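PDB 3U7I: FMN-dependent NADH:quinone oxidoreductase 1 from Bacillus anthracis, which probably uses FMN and NADH to reduce electrophilic quinones and to cleave aromatic azo compounds reductively to amines. Local coordinates for residues 4-10 with 94-100; 117-121 with 169-174. All coordinates share one frame; numbering follows the deposited sequence.

Interaction 1: 4-10 with 94-100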
HETATM    1  N   MSE C   4      20.056   8.634 -17.309  1.00 36.94           N
HETATM    2  CA  MSE C   4      20.140   8.999 -18.718  1.00 35.80           C
HETATM    3  C   MSE C   4      19.103  10.068 -19.068  1.00 33.95           C
HETATM    4  O   MSE C   4      18.379  10.535 -18.190  1.00 38.19           O
HETATM    5  CB  MSE C   4      19.915   7.746 -19.557  1.00 33.09           C
HETATM    6  CG  MSE C   4      20.568   6.511 -18.952  1.00 31.16           C
HETATM    7 SE   MSE C   4      20.287   4.941 -20.049  0.55 40.12          SE
HETATM    8  CE  MSE C   4      19.859   5.848 -21.723  1.00 47.97           C
ATOM      9  N   ASN C   5      19.039  10.459 -20.340  1.00 25.12           N
ATOM     10  CA  ASN C   5      17.978  11.347 -20.829  1.00 20.01           C
ATOM     11  C   ASN C   5      16.710  10.552 -21.119  1.00 18.33           C
ATOM     12  O   ASN C   5      16.293  10.425 -22.273  1.00 18.69           O
ATOM     13  CB  ASN C   5      18.431  12.064 -22.096  1.00 20.03           C
ATOM     14  CG  ASN C   5      19.400  13.182 -21.812  1.00 22.90           C
ATOM     15  OD1 ASN C   5      19.152  14.019 -20.953  1.00 26.08           O
ATOM     16  ND2 ASN C   5      20.512  13.198 -22.526  1.00 20.54           N
ATOM     17  N   LYS C   6      16.105  10.017 -20.065  1.00 18.34           N
ATOM     18  CA  LYS C   6      15.050   9.039 -20.206  1.00 17.42           C
ATOM     19  C   LYS C   6      13.943   9.312 -19.208  1.00 16.74           C
ATOM     20  O   LYS C   6      14.225   9.536 -18.030  1.00 16.73           O
ATOM     21  CB  LYS C   6      15.610   7.632 -19.963  1.00 19.40           C
ATOM     22  CG  LYS C   6      14.559   6.532 -20.145  1.00 23.78           C
ATOM     23  CD  LYS C   6      15.002   5.193 -19.575  1.00 23.69           C
ATOM     24  CE  LYS C   6      16.200   4.625 -20.309  1.00 24.33           C
ATOM     25  NZ  LYS C   6      16.348   3.167 -20.013  1.00 21.52           N
ATOM     26  N   THR C   7      12.694   9.287 -19.676  1.00 13.61           N
ATOM     27  CA  THR C   7      11.525   9.415 -18.811  1.00 13.62           C
ATOM     28  C   THR C   7      10.880   8.053 -18.656  1.00 15.59           C
ATOM     29  O   THR C   7      10.758   7.308 -19.623  1.00 18.22           O
ATOM     30  CB  THR C   7      10.494  10.387 -19.418  1.00 16.54           C
ATOM     31  OG1 THR C   7      11.118  11.649 -19.659  1.00 20.02           O
ATOM     32  CG2 THR C   7       9.299  10.594 -18.483  1.00 16.06           C
ATOM     33  N   LEU C   8      10.468   7.720 -17.444  1.00 14.70           N
ATOM     34  CA  LEU C   8       9.826   6.435 -17.220  1.00 17.72           C
ATOM     35  C   LEU C   8       8.397   6.622 -16.719  1.00 16.57           C
ATOM     36  O   LEU C   8       8.162   7.276 -15.702  1.00 16.66           O
ATOM     37  CB  LEU C   8      10.645   5.576 -16.242  1.00 17.75           C
ATOM     38  CG  LEU C   8      10.080   4.225 -15.778  1.00 15.32           C
ATOM     39  CD1 LEU C   8       9.919   3.240 -16.938  1.00 18.08           C
ATOM     40  CD2 LEU C   8      10.942   3.627 -14.662  1.00 13.76           C
ATOM     41  N   ILE C   9       7.450   6.056 -17.457  1.00 14.63           N
ATOM     42  CA  ILE C   9       6.048   6.050 -17.046  1.00 18.54           C
ATOM     43  C   ILE C   9       5.800   4.827 -16.169  1.00 18.17           C
ATOM     44  O   ILE C   9       6.029   3.690 -16.596  1.00 16.53           O
ATOM     45  CB  ILE C   9       5.071   5.992 -18.263  1.00 20.73           C
ATOM     46  CG1 ILE C   9       5.546   6.895 -19.412  1.00 21.48           C
ATOM     47  CG2 ILE C   9       3.632   6.317 -17.817  1.00 19.39           C
ATOM     48  CD1 ILE C   9       5.774   8.333 -19.006  1.00 23.14           C
ATOM     49  N   ILE C  10       5.351   5.074 -14.941  1.00 16.85           N
ATOM     50  CA  ILE C  10       4.924   4.010 -14.038  1.00 17.04           C
ATOM     51  C   ILE C  10       3.402   4.063 -13.922  1.00 17.76           C
ATOM     52  O   ILE C  10       2.844   4.881 -13.183  1.00 16.90           O
ATOM     53  CB  ILE C  10       5.566   4.142 -12.648  1.00 16.02           C
ATOM     54  CG1 ILE C  10       7.091   4.162 -12.763  1.00 16.55           C
ATOM     55  CG2 ILE C  10       5.084   3.017 -11.726  1.00 16.50           C
ATOM     56  CD1 ILE C  10       7.773   4.965 -11.661  1.00 14.92           C
ATOM     57  N   SER C  94      17.705   4.087 -14.461  1.00 18.63           N
ATOM     58  CA  SER C  94      18.190   4.642 -15.730  1.00 19.06           C
ATOM     59  C   SER C  94      17.481   5.937 -16.104  1.00 16.70           C
ATOM     60  O   SER C  94      17.957   6.673 -16.965  1.00 18.37           O
ATOM     61  CB  SER C  94      18.012   3.632 -16.864  1.00 19.90           C
ATOM     62  OG  SER C  94      16.642   3.512 -17.216  1.00 20.00           O
ATOM     63  N   ALA C  95      16.339   6.187 -15.458  1.00 16.47           N
ATOM     64  CA  ALA C  95      15.491   7.352 -15.724  1.00 15.70           C
ATOM     65  C   ALA C  95      15.802   8.534 -14.795  1.00 18.61           C
ATOM     66  O   ALA C  95      16.085   8.342 -13.612  1.00 17.89           O
ATOM     67  CB  ALA C  95      14.020   6.957 -15.582  1.00 12.87           C
ATOM     68  N   ASN C  96      15.741   9.759 -15.318  1.00 18.50           N
ATOM     69  CA  ASN C  96      15.866  10.923 -14.438  1.00 22.20           C
ATOM     70  C   ASN C  96      14.564  11.716 -14.311  1.00 20.08           C
ATOM     71  O   ASN C  96      14.506  12.721 -13.599  1.00 19.60           O
ATOM     72  CB  ASN C  96      17.045  11.827 -14.827  1.00 30.74           C
ATOM     73  CG  ASN C  96      16.745  12.691 -16.017  1.00 37.92           C
ATOM     74  OD1 ASN C  96      16.198  12.221 -17.008  1.00 42.76           O
ATOM     75  ND2 ASN C  96      17.090  13.972 -15.924  1.00 39.06           N
ATOM     76  N   THR C  97      13.524  11.243 -14.998  1.00 16.69           N
ATOM     77  CA  THR C  97      12.178  11.808 -14.898  1.00 16.35           C
ATOM     78  C   THR C  97      11.173  10.661 -14.747  1.00 16.65           C
ATOM     79  O   THR C  97      11.183   9.703 -15.533  1.00 16.56           O
ATOM     80  CB  THR C  97      11.823  12.691 -16.135  1.00 19.37           C
ATOM     81  OG1 THR C  97      12.775  13.758 -16.271  1.00 18.28           O
ATOM     82  CG2 THR C  97      10.411  13.274 -16.011  1.00 21.61           C
ATOM     83  N   TYR C  98      10.321  10.744 -13.726  1.00 17.91           N
ATOM     84  CA  TYR C  98       9.362   9.679 -13.441  1.00 14.55           C
ATOM     85  C   TYR C  98       7.948  10.224 -13.517  1.00 15.34           C
ATOM     86  O   TYR C  98       7.684  11.334 -13.051  1.00 15.53           O
ATOM     87  CB  TYR C  98       9.592   9.092 -12.042  1.00 14.89           C
ATOM     88  CG  TYR C  98      10.992   8.562 -11.817  1.00 16.92           C
ATOM     89  CD1 TYR C  98      11.360   7.295 -12.282  1.00 17.39           C
ATOM     90  CD2 TYR C  98      11.948   9.325 -11.145  1.00 16.25           C
ATOM     91  CE1 TYR C  98      12.648   6.805 -12.089  1.00 17.87           C
ATOM     92  CE2 TYR C  98      13.234   8.848 -10.944  1.00 17.55           C
ATOM     93  CZ  TYR C  98      13.583   7.582 -11.417  1.00 18.85           C
ATOM     94  OH  TYR C  98      14.865   7.093 -11.220  1.00 18.34           O
ATOM     95  N   VAL C  99       7.037   9.454 -14.106  1.00 15.99           N
ATOM     96  CA  VAL C  99       5.617   9.822 -14.083  1.00 20.36           C
ATOM     97  C   VAL C  99       4.774   8.670 -13.536  1.00 19.07           C
ATOM     98  O   VAL C  99       4.681   7.611 -14.163  1.00 20.02           O
ATOM     99  CB  VAL C  99       5.084  10.262 -15.480  1.00 16.76           C
ATOM    100  CG1 VAL C  99       3.608  10.689 -15.387  1.00 17.08           C
ATOM    101  CG2 VAL C  99       5.933  11.402 -16.045  1.00 19.16           C
ATOM    102  N   ILE C 100       4.170   8.877 -12.366  1.00 17.15           N
ATOM    103  CA  ILE C 100       3.290   7.877 -11.764  1.00 16.33           C
ATOM    104  C   ILE C 100       1.815   8.195 -12.021  1.00 17.32           C
ATOM    105  O   ILE C 100       1.341   9.292 -11.720  1.00 17.93           O
ATOM    106  CB  ILE C 100       3.541   7.724 -10.234  1.00 14.40           C
ATOM    107  CG1 ILE C 100       4.943   7.158  -9.983  1.00 17.14           C
ATOM    108  CG2 ILE C 100       2.441   6.851  -9.586  1.00 16.09           C
ATOM    109  CD1 ILE C 100       5.300   6.955  -8.514  1.00 19.31           C
TER

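Interaction 2: 117-121 with 169-174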
HETATM    1  N   MSE C 117       7.359  -0.609  -5.495  1.00 16.04           N
HETATM    2  CA  MSE C 117       8.262  -0.000  -4.523  1.00 16.68           C
HETATM    3  C   MSE C 117       9.201  -1.068  -3.978  1.00 15.11           C
HETATM    4  O   MSE C 117      10.374  -0.800  -3.736  1.00 15.37           O
HETATM    5  CB  MSE C 117       7.502   0.674  -3.367  1.00 18.52           C
HETATM    6  CG  MSE C 117       6.558   1.815  -3.780  1.00 17.27           C
HETATM    7 SE   MSE C 117       7.453   3.237  -4.751  0.63 23.17          SE
HETATM    8  CE  MSE C 117       8.796   3.697  -3.396  1.00 14.56           C
ATOM      9  N   ASP C 118       8.685  -2.282  -3.803  1.00 14.31           N
ATOM     10  CA  ASP C 118       9.485  -3.385  -3.257  1.00 15.86           C
ATOM     11  C   ASP C 118      10.595  -3.852  -4.225  1.00 16.75           C
ATOM     12  O   ASP C 118      11.575  -4.488  -3.808  1.00 17.87           O
ATOM     13  CB  ASP C 118       8.595  -4.569  -2.830  1.00 14.85           C
ATOM     14  CG  ASP C 118       7.713  -4.246  -1.632  1.00 16.67           C
ATOM     15  OD1 ASP C 118       8.023  -3.284  -0.879  1.00 15.63           O
ATOM     16  OD2 ASP C 118       6.695  -4.960  -1.442  1.00 16.52           O
ATOM     17  N   ASN C 119      10.430  -3.534  -5.508  1.00 15.48           N
ATOM     18  CA  ASN C 119      11.425  -3.841  -6.545  1.00 16.47           C
ATOM     19  C   ASN C 119      12.530  -2.783  -6.661  1.00 17.57           C
ATOM     20  O   ASN C 119      13.669  -3.100  -7.008  1.00 16.88           O
ATOM     21  CB  ASN C 119      10.742  -3.987  -7.908  1.00 14.48           C
ATOM     22  CG  ASN C 119      10.119  -5.356  -8.113  1.00 17.67           C
ATOM     23  OD1 ASN C 119      10.701  -6.214  -8.776  1.00 17.64           O
ATOM     24  ND2 ASN C 119       8.923  -5.564  -7.556  1.00 16.26           N
ATOM     25  N   ILE C 120      12.186  -1.527  -6.368  1.00 17.09           N
ATOM     26  CA  ILE C 120      13.107  -0.413  -6.598  1.00 14.85           C
ATOM     27  C   ILE C 120      13.777   0.150  -5.333  1.00 16.66           C
ATOM     28  O   ILE C 120      14.778   0.863  -5.430  1.00 17.52           O
ATOM     29  CB  ILE C 120      12.420   0.735  -7.367  1.00 14.67           C
ATOM     30  CG1 ILE C 120      11.342   1.380  -6.495  1.00 17.13           C
ATOM     31  CG2 ILE C 120      11.846   0.220  -8.700  1.00 14.74           C
ATOM     32  CD1 ILE C 120      10.898   2.723  -6.984  1.00 22.34           C
HETATM   33  N   MSE C 121      13.236  -0.150  -4.153  1.00 14.50           N
HETATM   34  CA  MSE C 121      13.921   0.257  -2.916  1.00 18.02           C
HETATM   35  C   MSE C 121      14.847  -0.853  -2.442  1.00 19.89           C
HETATM   36  O   MSE C 121      14.430  -1.749  -1.692  1.00 21.92           O
HETATM   37  CB  MSE C 121      12.934   0.654  -1.817  1.00 18.28           C
HETATM   38  CG  MSE C 121      12.219   1.962  -2.101  1.00 17.51           C
HETATM   39 SE   MSE C 121      10.994   2.400  -0.698  0.60 24.66          SE
HETATM   40  CE  MSE C 121      12.284   2.629   0.753  1.00 18.11           C
ATOM     41  N   TYR C 169       2.929   8.907   1.249  1.00 13.35           N
ATOM     42  CA  TYR C 169       3.907   7.841   1.108  1.00 13.93           C
ATOM     43  C   TYR C 169       4.826   8.078  -0.085  1.00 15.44           C
ATOM     44  O   TYR C 169       6.051   8.052   0.058  1.00 17.11           O
ATOM     45  CB  TYR C 169       3.204   6.498   0.977  1.00 15.23           C
ATOM     46  CG  TYR C 169       4.130   5.332   0.757  1.00 13.73           C
ATOM     47  CD1 TYR C 169       4.865   4.801   1.806  1.00 16.02           C
ATOM     48  CD2 TYR C 169       4.265   4.757  -0.498  1.00 14.92           C
ATOM     49  CE1 TYR C 169       5.708   3.727   1.615  1.00 16.61           C
ATOM     50  CE2 TYR C 169       5.108   3.682  -0.703  1.00 14.66           C
ATOM     51  CZ  TYR C 169       5.829   3.166   0.354  1.00 15.73           C
ATOM     52  OH  TYR C 169       6.665   2.081   0.163  1.00 14.77           O
ATOM     53  N   LEU C 170       4.253   8.320  -1.261  1.00 13.79           N
ATOM     54  CA  LEU C 170       5.090   8.510  -2.451  1.00 13.04           C
ATOM     55  C   LEU C 170       6.085   9.666  -2.316  1.00 15.58           C
ATOM     56  O   LEU C 170       7.266   9.493  -2.613  1.00 17.04           O
ATOM     57  CB  LEU C 170       4.244   8.648  -3.726  1.00 15.55           C
ATOM     58  CG  LEU C 170       3.486   7.382  -4.137  1.00 17.07           C
ATOM     59  CD1 LEU C 170       2.527   7.666  -5.278  1.00 17.95           C
ATOM     60  CD2 LEU C 170       4.462   6.275  -4.510  1.00 17.32           C
ATOM     61  N   LYS C 171       5.615  10.839  -1.879  1.00 15.96           N
ATOM     62  CA  LYS C 171       6.507  11.981  -1.676  1.00 15.30           C
ATOM     63  C   LYS C 171       7.647  11.625  -0.712  1.00 18.04           C
ATOM     64  O   LYS C 171       8.825  11.912  -0.976  1.00 17.58           O
ATOM     65  CB  LYS C 171       5.735  13.180  -1.120  1.00 17.55           C
ATOM     66  CG  LYS C 171       6.540  14.481  -1.137  1.00 19.85           C
ATOM     67  CD  LYS C 171       5.779  15.611  -0.486  1.00 23.88           C
ATOM     68  CE  LYS C 171       6.508  16.922  -0.683  1.00 28.40           C
ATOM     69  NZ  LYS C 171       5.893  17.980   0.157  1.00 32.62           N
ATOM     70  N   ALA C 172       7.273  11.003   0.411  1.00 19.26           N
ATOM     71  CA  ALA C 172       8.223  10.610   1.458  1.00 19.06           C
ATOM     72  C   ALA C 172       9.302   9.660   0.943  1.00 18.80           C
ATOM     73  O   ALA C 172      10.503   9.908   1.146  1.00 19.58           O
ATOM     74  CB  ALA C 172       7.482   9.981   2.653  1.00 17.98           C
HETATM   75  N   MSE C 173       8.872   8.576   0.289  1.00 13.69           N
HETATM   76  CA  MSE C 173       9.796   7.557  -0.198  1.00 15.88           C
HETATM   77  C   MSE C 173      10.739   8.154  -1.229  1.00 18.37           C
HETATM   78  O   MSE C 173      11.956   7.945  -1.176  1.00 16.67           O
HETATM   79  CB  MSE C 173       9.046   6.377  -0.805  1.00 13.61           C
HETATM   80  CG  MSE C 173       8.247   5.577   0.219  1.00 15.23           C
HETATM   81 SE   MSE C 173       9.316   4.904   1.710  0.71 20.43          SE
HETATM   82  CE  MSE C 173       8.839   6.208   3.066  1.00 15.88           C
ATOM     83  N   PHE C 174      10.188   8.914  -2.169  1.00 17.61           N
ATOM     84  CA  PHE C 174      11.044   9.443  -3.224  1.00 16.49           C
ATOM     85  C   PHE C 174      11.997  10.497  -2.710  1.00 17.67           C
ATOM     86  O   PHE C 174      13.139  10.554  -3.165  1.00 16.97           O
ATOM     87  CB  PHE C 174      10.256   9.852  -4.471  1.00 17.15           C
ATOM     88  CG  PHE C 174       9.728   8.666  -5.225  1.00 21.90           C
ATOM     89  CD1 PHE C 174      10.555   7.947  -6.069  1.00 25.97           C
ATOM     90  CD2 PHE C 174       8.427   8.221  -5.029  1.00 22.73           C
ATOM     91  CE1 PHE C 174      10.083   6.831  -6.736  1.00 27.88           C
ATOM     92  CE2 PHE C 174       7.947   7.109  -5.692  1.00 23.74           C
ATOM     93  CZ  PHE C 174       8.774   6.410  -6.544  1.00 26.90           C
TER

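Interaction 1: 4-10 with 94-100
Leu8 sits opposite Tyr98 in two neighbouring parallel strands. Leu8 N donates to Thr97 O (2.8 Å), and Leu8 O accepts from Val99 N. Ile10 N then donates to Val99 O (2.7 Å). Before the regular pairing, Asn96 N reaches Lys6 O, and Met4 N donates to Ser94 O.

Strands 6-11 and 97-103 are inner neighbours in the five-stranded sheet (order 2-1-3-4-5) of the flavodoxin-like fold. Strand 43-48 flanks the first through further backbone bonds, and strand 143-149 lies beyond the second.

The apolar side chains sort by face. Leu8, Ile10, Tyr98 and Ile100 share one face; helix 111-120 packs on Leu8, Ile10 and Ile100. There Leu8 CB sits 3.7 Å from Ala95 CB. Ile10 and Ile100 lie side by side, with Ile10 CD1 4.0 Å from Ile100 CG1. Both carry CG1 anti to the carbonyl carbon (chi1 -57° and -66°), and the two branches run the same way. Thr7, Ile9, Thr97 and Val99 occupy the other face. Ile9 CD1 packs on Val99 CB at 4.1 Å, and the Thr7 and Thr97 methyls touch.

Polar side chains meet at the start of the strands. Lys6 NZ bonds Ser94 OG (2.8 Å) and also makes a salt bridge with Glu45. The lysine chain bends at chi3 (-65°) to get there. Ser94 OG is bonded to Gln91 O as well. The threonine hydroxyls have other partners: Thr7 OG1 bonds Glu42 and Tyr34, Thr97 OG1 bonds Arg143.

Interaction 2: 117-121 with 169-174
This is buried apolar helix packing, between the C-terminal end of helix 111-120 and the middle of helix 165-177. It has a knob-into-hole element: the selenomethionine side chain of Met117 sits among Tyr169, Leu170, Met173 and Phe174. Bends at chi2 (-57°) and chi3 (-58°) fold its chain into that site. The side chain touches its neighbours along its length. Met117 CG comes to the edge of the Tyr169 ring, 3.9 Å from CE2. Met117 SE makes an oblique Met-aromatic contact with Phe174, 3.9 Å from CZ, and also lies near Leu170 CD2. Its terminal CE meets Met173 CB at 3.7 Å.

Two further contacts extend the packing. Met121, just past the helix end, crosses Met173 at about a right angle, with Met121 SE 3.9 Å from Met173 SE. Ile120 CD1 approaches Phe174 CE1 at 4.2 Å. Within helix 165-177, Met173 CG lies over one face of the Tyr169 ring, near its rim.

The contact borders the dimer interface: Tyr169 OH bonds Asn106 O of the second subunit, and Phe107 of that subunit packs on Met173. In the same chain, Phe92 of helix 76-94 touches Ile120 and Phe174. Helix 165-177 also lies on strand 97-103.

How the interactions relate
From the N terminus, strand 6-11 runs first. Interaction 1 closes a long loop when the chain returns at 94-100, after strand 43-48 and helices including 76-94. Strand 97-103 then leads into helix 111-120, where interaction 2 opens. It closes at 169-174, after strand 143-149 has joined the sheet. The two loops follow in series and neither nest nor cross. Interaction 1 joins two inner strands, while interaction 2 joins two helices on one side of the sheet. They meet at Ile100, whose CD1 packs 3.9 Å from Phe174 CE2 and 4.1 Å from Leu170 CD2. Sheet and helix layer thus share one core.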